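Local coordinates for protein cellulase (Clostridium cellulovorans, PDB 6UI3) that probably hydrolyses internal beta-1,4-glucosidic bonds in cellulose and related polysaccharides, as a broad-specificity endoglucanase whose catalytic domain is a TIM barrel, at residues 31-36 with 63-68; 191-196 with 218-223; 305-310 with 319-324. All coordinates share one frame; numbering follows the deposited sequence.

Contact 1 (31-36 with 63-68); sequences NTLESV and VRIPVR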
loop_
_atom_site.group_PDB
_atom_site.type_symbol
_atom_site.label_atom_id
_atom_site.label_comp_id
_atom_site.label_asym_id
_atom_site.label_seq_id
_atom_site.Cartn_x
_atom_site.Cartn_y
_atom_site.Cartn_z
ATOM N N ASN A 31 1.440 -8.972 6.628
ATOM C CA ASN A 31 1.218 -9.773 7.837
ATOM C C ASN A 31 2.363 -9.600 8.837
ATOM O O ASN A 31 2.889 -10.561 9.420
ATOM C CB ASN A 31 0.981 -11.246 7.501
ATOM C CG ASN A 31 -0.383 -11.502 6.897
ATOM O OD1 ASN A 31 -1.049 -10.590 6.416
ATOM N ND2 ASN A 31 -0.801 -12.765 6.904
ATOM N N THR A 32 2.745 -8.349 9.043
ATOM C CA THR A 32 3.891 -8.001 9.882
ATOM C C THR A 32 3.448 -6.920 10.875
ATOM O O THR A 32 2.774 -7.253 11.850
ATOM C CB THR A 32 5.092 -7.669 9.000
ATOM O OG1 THR A 32 5.300 -8.758 8.081
ATOM C CG2 THR A 32 6.364 -7.523 9.805
ATOM N N LEU A 33 3.771 -5.642 10.644
ATOM C CA LEU A 33 3.445 -4.607 11.625
ATOM C C LEU A 33 1.977 -4.215 11.658
ATOM O O LEU A 33 1.592 -3.425 12.531
ATOM C CB LEU A 33 4.344 -3.381 11.461
ATOM C CG LEU A 33 5.786 -3.608 11.935
ATOM C CD1 LEU A 33 6.692 -2.536 11.376
ATOM C CD2 LEU A 33 5.849 -3.643 13.462
ATOM N N GLU A 34 1.141 -4.780 10.788
ATOM C CA GLU A 34 -0.300 -4.631 10.917
ATOM C C GLU A 34 -0.962 -5.787 11.657
ATOM O O GLU A 34 -2.189 -5.776 11.808
ATOM C CB GLU A 34 -0.974 -4.408 9.551
ATOM C CG GLU A 34 -1.314 -5.654 8.755
ATOM C CD GLU A 34 -0.153 -6.346 8.048
ATOM O OE1 GLU A 34 1.027 -6.218 8.440
ATOM O OE2 GLU A 34 -0.466 -7.088 7.079
ATOM N N SER A 35 -0.194 -6.767 12.123
ATOM C CA SER A 35 -0.779 -7.944 12.763
ATOM C C SER A 35 -1.375 -7.605 14.131
ATOM O O SER A 35 -0.926 -6.686 14.825
ATOM C CB SER A 35 0.300 -9.014 12.987
ATOM O OG SER A 35 0.953 -9.403 11.793
ATOM N N VAL A 36 -2.356 -8.405 14.557
ATOM C CA VAL A 36 -2.778 -8.371 15.955
ATOM C C VAL A 36 -1.647 -8.925 16.805
ATOM O O VAL A 36 -1.141 -10.019 16.538
ATOM C CB VAL A 36 -4.058 -9.195 16.157
ATOM C CG1 VAL A 36 -4.408 -9.273 17.646
ATOM C CG2 VAL A 36 -5.218 -8.610 15.366
ATOM N N VAL A 63 9.082 -0.368 -0.958
ATOM C CA VAL A 63 8.490 -1.238 0.052
ATOM C C VAL A 63 7.403 -0.481 0.804
ATOM O O VAL A 63 7.653 0.588 1.379
ATOM C CB VAL A 63 9.533 -1.785 1.046
ATOM C CG1 VAL A 63 8.837 -2.572 2.166
ATOM C CG2 VAL A 63 10.562 -2.663 0.338
ATOM N N ARG A 64 6.211 -1.056 0.846
ATOM C CA ARG A 64 5.120 -0.561 1.679
ATOM C C ARG A 64 5.105 -1.320 2.994
ATOM O O ARG A 64 5.287 -2.551 3.008
ATOM C CB ARG A 64 3.785 -0.675 0.952
ATOM C CG ARG A 64 2.576 -0.204 1.744
ATOM C CD ARG A 64 1.429 0.090 0.803
ATOM N NE ARG A 64 0.158 0.482 1.390
ATOM C CZ ARG A 64 -0.842 -0.344 1.706
ATOM N NH1 ARG A 64 -0.696 -1.652 1.592
ATOM N NH2 ARG A 64 -1.987 0.154 2.128
ATOM N N ILE A 65 4.950 -0.577 4.083
ATOM C CA ILE A 65 5.050 -1.091 5.442
ATOM C C ILE A 65 3.714 -0.873 6.150
ATOM O O ILE A 65 3.486 0.193 6.752
ATOM C CB ILE A 65 6.188 -0.406 6.208
ATOM C CG1 ILE A 65 7.526 -0.554 5.474
ATOM C CG2 ILE A 65 6.294 -0.968 7.622
ATOM C CD1 ILE A 65 8.566 0.443 5.927
ATOM N N PRO A 66 2.804 -1.847 6.072
ATOM C CA PRO A 66 1.560 -1.790 6.852
ATOM C C PRO A 66 1.847 -1.644 8.337
ATOM O O PRO A 66 2.633 -2.406 8.893
ATOM C CB PRO A 66 0.919 -3.155 6.554
ATOM C CG PRO A 66 1.406 -3.501 5.169
ATOM C CD PRO A 66 2.832 -3.010 5.155
ATOM N N VAL A 67 1.170 -0.695 8.995
ATOM C CA VAL A 67 1.341 -0.505 10.434
ATOM C C VAL A 67 -0.011 -0.312 11.113
ATOM O O VAL A 67 -0.753 0.624 10.785
ATOM C CB VAL A 67 2.250 0.685 10.792
ATOM C CG1 VAL A 67 2.423 0.786 12.315
ATOM C CG2 VAL A 67 3.598 0.585 10.101
ATOM N N ARG A 68 -0.323 -1.189 12.072
ATOM C CA ARG A 68 -1.424 -1.006 13.017
ATOM C C ARG A 68 -0.861 -0.265 14.223
ATOM O O ARG A 68 0.162 -0.679 14.766
ATOM C CB ARG A 68 -1.967 -2.371 13.448
ATOM C CG ARG A 68 -3.121 -2.303 14.439
ATOM C CD ARG A 68 -3.508 -3.676 14.981
ATOM N NE ARG A 68 -3.749 -4.686 13.952
ATOM C CZ ARG A 68 -4.892 -5.330 13.733
ATOM N NH1 ARG A 68 -5.983 -5.066 14.427
ATOM N NH2 ARG A 68 -4.926 -6.256 12.796
HETATM O O HOH W 1 4.397 -4.400 8.130
#
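Leu-33 and Glu-34 lie against Pro-66 to Arg-68 with their backbones running in similar directions, 30° apart end to end. Residues 32-35 form a type I beta turn in the loop after strand 25-29, while 63-68 carries strand 62-65 into the loop beyond it. Arg-68 N donates to Leu-33 O at 3.0 Å. A water bridges the next pair of backbone groups, accepting from Leu-33 N and donating to Pro-66 O, 2.8 Å from the water oxygen.

Arg-68 makes the main side-chain contact. Its chain runs out extended, then bends about CG-CD (chi3 -52°), which swings the guanidinium back onto the turn. There NE and NH2 grip a single acceptor side-on: both Arg-68 NE and Arg-68 NH2 are 2.9 Å from Glu-34 O. The oxygen lies in the guanidinium plane; NH2 meets it nearly along the C=O axis, whereas NE stands above the carbonyl plane. Val-36 CG2 covers one guanidinium face, offset toward the rim and 3.5 Å from Arg-68 NH2.

Glu-34 folds back on its own turn. With CG between the backbone N and the carbonyl carbon (chi1 85°) and a bend at the next torsion, its carboxylate receives Asn-31 N on OE2 at 2.7 Å, from the syn side, and Thr-32 N on OE1 at 2.8 Å, from above the carboxylate plane. The same chain runs alongside the Pro-66 ring, with Glu-34 OE1 3.6 Å from Pro-66 CB. Beyond it, Leu-33 packs beside Ile-65, and Tyr-84 of helix 82-96 touches Leu-33 and Val-67.

Each oxygen of the buried Glu-34 carboxylate thus takes a backbone N-H, which would tend to stabilise its anionic form, while Arg-68 directs two N-H groups at one main-chain carbonyl, tying this turn to the loop after the second strand.

Contact 2 (191-196 with 218-223); sequences LIMVPT and AVSIHA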
loop_
_atom_site.group_PDB
_atom_site.type_symbol
_atom_site.label_atom_id
_atom_site.label_comp_id
_atom_site.label_asym_id
_atom_site.label_seq_id
_atom_site.Cartn_x
_atom_site.Cartn_y
_atom_site.Cartn_z
ATOM N N LEU A 191 5.184 13.191 -1.014
ATOM C CA LEU A 191 4.023 12.548 -1.632
ATOM C C LEU A 191 3.132 11.918 -0.559
ATOM O O LEU A 191 3.612 11.225 0.351
ATOM C CB LEU A 191 4.459 11.482 -2.632
ATOM C CG LEU A 191 3.310 10.819 -3.386
ATOM C CD1 LEU A 191 2.657 11.767 -4.372
ATOM C CD2 LEU A 191 3.755 9.558 -4.126
ATOM N N ILE A 192 1.825 12.158 -0.669
ATOM C CA ILE A 192 0.821 11.518 0.173
ATOM C C ILE A 192 -0.133 10.728 -0.718
ATOM O O ILE A 192 -0.624 11.246 -1.731
ATOM C CB ILE A 192 0.046 12.541 1.027
ATOM C CG1 ILE A 192 1.008 13.349 1.905
ATOM C CG2 ILE A 192 -1.002 11.828 1.889
ATOM C CD1 ILE A 192 0.391 14.593 2.528
ATOM N N MET A 193 -0.383 9.484 -0.340
ATOM C CA MET A 193 -1.316 8.593 -1.022
ATOM C C MET A 193 -2.667 8.636 -0.314
ATOM O O MET A 193 -2.726 8.563 0.923
ATOM C CB MET A 193 -0.797 7.153 -0.989
ATOM C CG MET A 193 0.504 6.954 -1.748
ATOM S SD MET A 193 1.328 5.377 -1.432
ATOM C CE MET A 193 0.070 4.216 -1.948
ATOM N N VAL A 194 -3.748 8.734 -1.104
ATOM C CA VAL A 194 -5.094 8.798 -0.588
ATOM C C VAL A 194 -5.934 7.713 -1.265
ATOM O O VAL A 194 -5.982 7.652 -2.501
ATOM C CB VAL A 194 -5.748 10.185 -0.783
ATOM C CG1 VAL A 194 -5.123 11.188 0.197
ATOM C CG2 VAL A 194 -5.620 10.691 -2.216
ATOM N N PRO A 195 -6.571 6.811 -0.519
ATOM C CA PRO A 195 -7.348 5.732 -1.132
ATOM C C PRO A 195 -8.781 6.133 -1.452
ATOM O O PRO A 195 -9.356 7.032 -0.834
ATOM C CB PRO A 195 -7.357 4.671 -0.019
ATOM C CG PRO A 195 -7.414 5.473 1.222
ATOM C CD PRO A 195 -6.496 6.658 0.950
ATOM N N THR A 196 -9.351 5.413 -2.419
ATOM C CA THR A 196 -10.799 5.310 -2.556
ATOM C C THR A 196 -11.342 4.428 -1.415
ATOM O O THR A 196 -10.593 3.820 -0.638
ATOM C CB THR A 196 -11.120 4.642 -3.891
ATOM O OG1 THR A 196 -10.468 3.364 -3.891
ATOM C CG2 THR A 196 -10.672 5.473 -5.086
ATOM N N ALA A 218 -1.226 11.107 -4.630
ATOM C CA ALA A 218 -1.489 10.009 -5.544
ATOM C C ALA A 218 -2.659 9.194 -5.012
ATOM O O ALA A 218 -2.845 9.095 -3.796
ATOM C CB ALA A 218 -0.273 9.081 -5.662
ATOM N N VAL A 219 -3.449 8.610 -5.911
ATOM C CA VAL A 219 -4.558 7.755 -5.491
ATOM C C VAL A 219 -4.036 6.352 -5.222
ATOM O O VAL A 219 -3.268 5.796 -6.020
ATOM C CB VAL A 219 -5.686 7.761 -6.534
ATOM C CG1 VAL A 219 -6.790 6.778 -6.149
ATOM C CG2 VAL A 219 -6.255 9.166 -6.690
ATOM N N SER A 220 -4.436 5.792 -4.083
ATOM C CA SER A 220 -4.075 4.443 -3.661
ATOM C C SER A 220 -5.177 3.465 -4.051
ATOM O O SER A 220 -6.327 3.623 -3.635
ATOM C CB SER A 220 -3.916 4.431 -2.145
ATOM O OG SER A 220 -3.747 3.099 -1.690
ATOM N N ILE A 221 -4.811 2.457 -4.841
ATOM C CA ILE A 221 -5.715 1.406 -5.300
ATOM C C ILE A 221 -5.134 0.045 -4.936
ATOM O O ILE A 221 -3.937 -0.204 -5.132
ATOM C CB ILE A 221 -5.909 1.489 -6.836
ATOM C CG1 ILE A 221 -6.615 2.791 -7.248
ATOM C CG2 ILE A 221 -6.634 0.253 -7.373
ATOM C CD1 ILE A 221 -8.029 2.938 -6.783
ATOM N N HIS A 222 -5.985 -0.848 -4.434
ATOM C CA HIS A 222 -5.636 -2.252 -4.204
ATOM C C HIS A 222 -6.513 -3.060 -5.145
ATOM O O HIS A 222 -7.741 -2.967 -5.063
ATOM C CB HIS A 222 -5.884 -2.665 -2.753
ATOM C CG HIS A 222 -5.129 -1.839 -1.760
ATOM N ND1 HIS A 222 -5.317 -1.965 -0.403
ATOM C CD2 HIS A 222 -4.181 -0.885 -1.926
ATOM C CE1 HIS A 222 -4.527 -1.115 0.228
ATOM N NE2 HIS A 222 -3.833 -0.442 -0.672
ATOM N N ALA A 223 -5.909 -3.829 -6.046
ATOM C CA ALA A 223 -6.669 -4.461 -7.137
ATOM C C ALA A 223 -6.192 -5.898 -7.365
ATOM O O ALA A 223 -5.361 -6.188 -8.237
ATOM C CB ALA A 223 -6.613 -3.612 -8.412
#
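Met-193, Val-194 and Pro-195 pair in parallel with Ala-218, Val-219 and Ser-220, the short strands being turned 51° to each other. Three backbone bonds hold them: Ala-218 N to Ile-192 O at 3.0 Å, Val-194 N to Ala-218 O at 2.9 Å and Ser-220 N to Val-194 O at 2.9 Å. The series stops there, since Thr-196 N is 3.7 Å from Ser-220 O and the two are not bonded.

CA-H...O contacts fill in between, with Met-193 CA 3.2 Å from Ala-218 O, Val-219 CA on Val-194 O and Pro-195 CA on Ser-220 O.

Among the side chains, Met-193, Pro-195, Ala-218 and Ser-220 share one face. The Met-193 chain bends at its last torsion (chi3 59°), bringing CE over Ser-220, 4.0 Å from Ser-220 OG. Val-194 and Val-219 project from the other face, where Val-194 meets helix 163-182. Leu-191 CD1 lies against Ala-218 CB at 4.2 Å at the start of the pairing. At the far end Thr-196 crosses Ile-221, its OG1 3.8 Å from Ile-221 CD1 while bonding to Ser-200 O.

These are the fifth and sixth barrel strands, a beta-alpha-beta unit with helix 203-208 between them along the chain. Thr-196 N and Ser-220 O are buried without a modelled hydrogen-bond partner, so the polar grip gives out where the strands part; Pro-195 CA-H offers that carbonyl a weaker contact.

Contact 3 (305-310 with 319-324); sequences DNNNFG and LNRKNL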
loop_
_atom_site.group_PDB
_atom_site.type_symbol
_atom_site.label_atom_id
_atom_site.label_comp_id
_atom_site.label_asym_id
_atom_site.label_seq_id
_atom_site.Cartn_x
_atom_site.Cartn_y
_atom_site.Cartn_z
ATOM N N ASP A 305 3.117 -9.438 -0.143
ATOM C CA ASP A 305 3.916 -10.597 0.261
ATOM C C ASP A 305 3.709 -10.875 1.745
ATOM O O ASP A 305 4.270 -10.195 2.601
ATOM C CB ASP A 305 5.386 -10.395 -0.069
ATOM C CG ASP A 305 6.181 -11.675 0.056
ATOM O OD1 ASP A 305 5.749 -12.566 0.833
ATOM O OD2 ASP A 305 7.237 -11.760 -0.603
ATOM N N ASN A 306 2.892 -11.888 2.046
ATOM C CA ASN A 306 2.619 -12.257 3.429
ATOM C C ASN A 306 3.518 -13.374 3.969
ATOM O O ASN A 306 3.303 -13.834 5.100
ATOM C CB ASN A 306 1.149 -12.645 3.601
ATOM C CG ASN A 306 0.743 -13.838 2.773
ATOM O OD1 ASN A 306 1.563 -14.496 2.129
ATOM N ND2 ASN A 306 -0.542 -14.135 2.812
ATOM N N ASN A 307 4.535 -13.792 3.218
ATOM C CA ASN A 307 5.463 -14.841 3.649
ATOM C C ASN A 307 4.768 -16.179 3.877
ATOM O O ASN A 307 5.296 -17.034 4.601
ATOM C CB ASN A 307 6.225 -14.413 4.922
ATOM C CG ASN A 307 7.436 -15.285 5.242
ATOM O OD1 ASN A 307 8.211 -15.693 4.377
ATOM N ND2 ASN A 307 7.605 -15.562 6.527
ATOM N N ASN A 308 3.617 -16.426 3.248
ATOM C CA ASN A 308 2.914 -17.701 3.375
ATOM C C ASN A 308 3.268 -18.606 2.200
ATOM O O ASN A 308 2.909 -18.312 1.052
ATOM C CB ASN A 308 1.403 -17.493 3.440
ATOM C CG ASN A 308 0.644 -18.793 3.623
ATOM O OD1 ASN A 308 1.218 -19.827 3.952
ATOM N ND2 ASN A 308 -0.646 -18.747 3.396
ATOM N N PHE A 309 3.992 -19.689 2.495
ATOM C CA PHE A 309 4.369 -20.721 1.535
ATOM C C PHE A 309 3.752 -22.063 1.898
ATOM O O PHE A 309 4.155 -23.097 1.344
ATOM C CB PHE A 309 5.900 -20.834 1.458
ATOM C CG PHE A 309 6.543 -19.564 1.009
ATOM C CD1 PHE A 309 6.908 -18.605 1.930
ATOM C CD2 PHE A 309 6.721 -19.293 -0.340
ATOM C CE1 PHE A 309 7.455 -17.413 1.521
ATOM C CE2 PHE A 309 7.272 -18.100 -0.754
ATOM C CZ PHE A 309 7.636 -17.156 0.184
ATOM N N GLY A 310 2.780 -22.070 2.802
ATOM C CA GLY A 310 2.156 -23.288 3.260
ATOM C C GLY A 310 1.003 -23.704 2.376
ATOM O O GLY A 310 0.799 -23.187 1.275
ATOM N N LEU A 319 9.204 -13.746 -1.162
ATOM C CA LEU A 319 10.449 -13.852 -0.411
ATOM C C LEU A 319 10.220 -14.766 0.788
ATOM O O LEU A 319 9.404 -14.464 1.662
ATOM C CB LEU A 319 10.887 -12.470 0.071
ATOM C CG LEU A 319 12.076 -12.475 1.017
ATOM C CD1 LEU A 319 13.342 -12.929 0.269
ATOM C CD2 LEU A 319 12.273 -11.116 1.649
ATOM N N ASN A 320 10.914 -15.899 0.822
ATOM C CA ASN A 320 10.872 -16.756 2.001
ATOM C C ASN A 320 11.753 -16.092 3.056
ATOM O O ASN A 320 12.981 -16.074 2.925
ATOM C CB ASN A 320 11.350 -18.162 1.656
ATOM C CG ASN A 320 11.355 -19.072 2.857
ATOM O OD1 ASN A 320 11.621 -18.631 3.977
ATOM N ND2 ASN A 320 11.049 -20.346 2.641
ATOM N N ARG A 321 11.141 -15.542 4.103
ATOM C CA ARG A 321 11.894 -14.756 5.070
ATOM C C ARG A 321 12.739 -15.600 6.011
ATOM O O ARG A 321 13.595 -15.045 6.698
ATOM C CB ARG A 321 10.959 -13.857 5.885
ATOM C CG ARG A 321 10.214 -12.834 5.036
ATOM C CD ARG A 321 9.363 -11.896 5.883
ATOM N NE ARG A 321 8.245 -11.359 5.130
ATOM C CZ ARG A 321 7.232 -10.705 5.686
ATOM N NH1 ARG A 321 7.238 -10.451 6.984
ATOM N NH2 ARG A 321 6.207 -10.316 4.944
ATOM N N LYS A 322 12.510 -16.911 6.075
ATOM C CA LYS A 322 13.319 -17.763 6.938
ATOM C C LYS A 322 14.738 -17.902 6.406
ATOM O O LYS A 322 15.688 -17.952 7.188
ATOM C CB LYS A 322 12.667 -19.136 7.096
ATOM C CG LYS A 322 13.377 -20.021 8.130
ATOM C CD LYS A 322 12.625 -21.320 8.401
ATOM C CE LYS A 322 11.626 -21.176 9.545
ATOM N NZ LYS A 322 10.718 -22.360 9.633
ATOM N N ASN A 323 14.912 -17.970 5.087
ATOM C CA ASN A 323 16.240 -18.192 4.518
ATOM C C ASN A 323 16.569 -17.237 3.380
ATOM O O ASN A 323 17.625 -17.390 2.742
ATOM C CB ASN A 323 16.434 -19.655 4.107
ATOM C CG ASN A 323 15.499 -20.080 3.028
ATOM O OD1 ASN A 323 14.767 -19.273 2.480
ATOM N ND2 ASN A 323 15.540 -21.359 2.680
ATOM N N LEU A 324 15.720 -16.239 3.141
ATOM C CA LEU A 324 15.990 -15.147 2.202
ATOM C C LEU A 324 16.124 -15.639 0.764
ATOM O O LEU A 324 17.015 -15.226 0.025
ATOM C CB LEU A 324 17.213 -14.320 2.595
ATOM C CG LEU A 324 17.287 -13.812 4.021
ATOM C CD1 LEU A 324 18.532 -12.971 4.242
ATOM C CD2 LEU A 324 16.086 -13.013 4.268
HETATM O O HOH W 2 7.846 -12.461 2.616
#
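Asp-305 OD2 accepts Leu-319 N at 2.9 Å through its syn lone pair, in a nearly straight bond, and also takes Trp-27 NE1 and, weakly, Leu-318 N. The other carboxylate oxygen is turned to the loop that follows its strand: Asn-307 N meets Asp-305 OD1 almost along the C-O axis at 2.9 Å, closing an Asx turn. A water sits among OD1, Leu-319 O and Arg-321 NE. It donates to Leu-319 O, 2.7 Å from the water oxygen, and accepts from Arg-321 NE, while its bond to OD1 is weak.

Asn-307 reaches across with CG anti to its backbone N (chi1 -166°), which delivers OD1 to Arg-321 N. That bond, Asn-307 OD1 to Arg-321 N, is 2.9 Å long and straight (173°), although the donor stands above the amide plane. The amide nitrogen, Asn-307 ND2, bonds to Asn-44 OD1.

Asp-305 ends strand 301-305, the last of the TIM barrel, and the rest of both segments belongs to the long loop from there to helix 329-339. Asx turns recur through it, at Asp-305, Asn-306, Asn-308 and Asn-320, each side-chain oxygen holding the backbone N two residues on.

Arg-321 lies extended from CG to NE across Asn-307, its guanidinium plane nearly parallel to that of the Asn-307 amide (17° apart). Asn-307 CB rests over one guanidinium face, 3.7 Å from Arg-321 NE. At the edge NH2 makes a weak bond to Asp-305 O, and the group is further held by Gly-30 O at NH2 and Thr-32 OG1 at NH1.

Farther out, Phe-309 turns its ring edge toward Leu-319 O, which lies 3.5 Å from Phe-309 CE1, and the same ring carbon touches Asn-320 CA at 3.5 Å.

How the contacts relate
The three contacts follow one another along the chain without interleaving, all built on the eight-stranded parallel barrel. Contact 1 joins the loop after the first strand to the second strand and its loop, contact 2 pairs the fifth with the sixth, and contact 3 follows the eighth, which closes back on the first. Centres of contacts 1 and 2 are about 17 Å apart, yet Arg-64 NH2 and His-222 NE2 pack at 3.4 Å across the barrel. Contacts 1 and 3, about 15 Å between centres, meet where Arg-321 probably bonds to Thr-32. Their loops follow the C-terminal ends of their strands, the end of a TIM barrel where the active site lies. Contacts 2 and 3 do not touch.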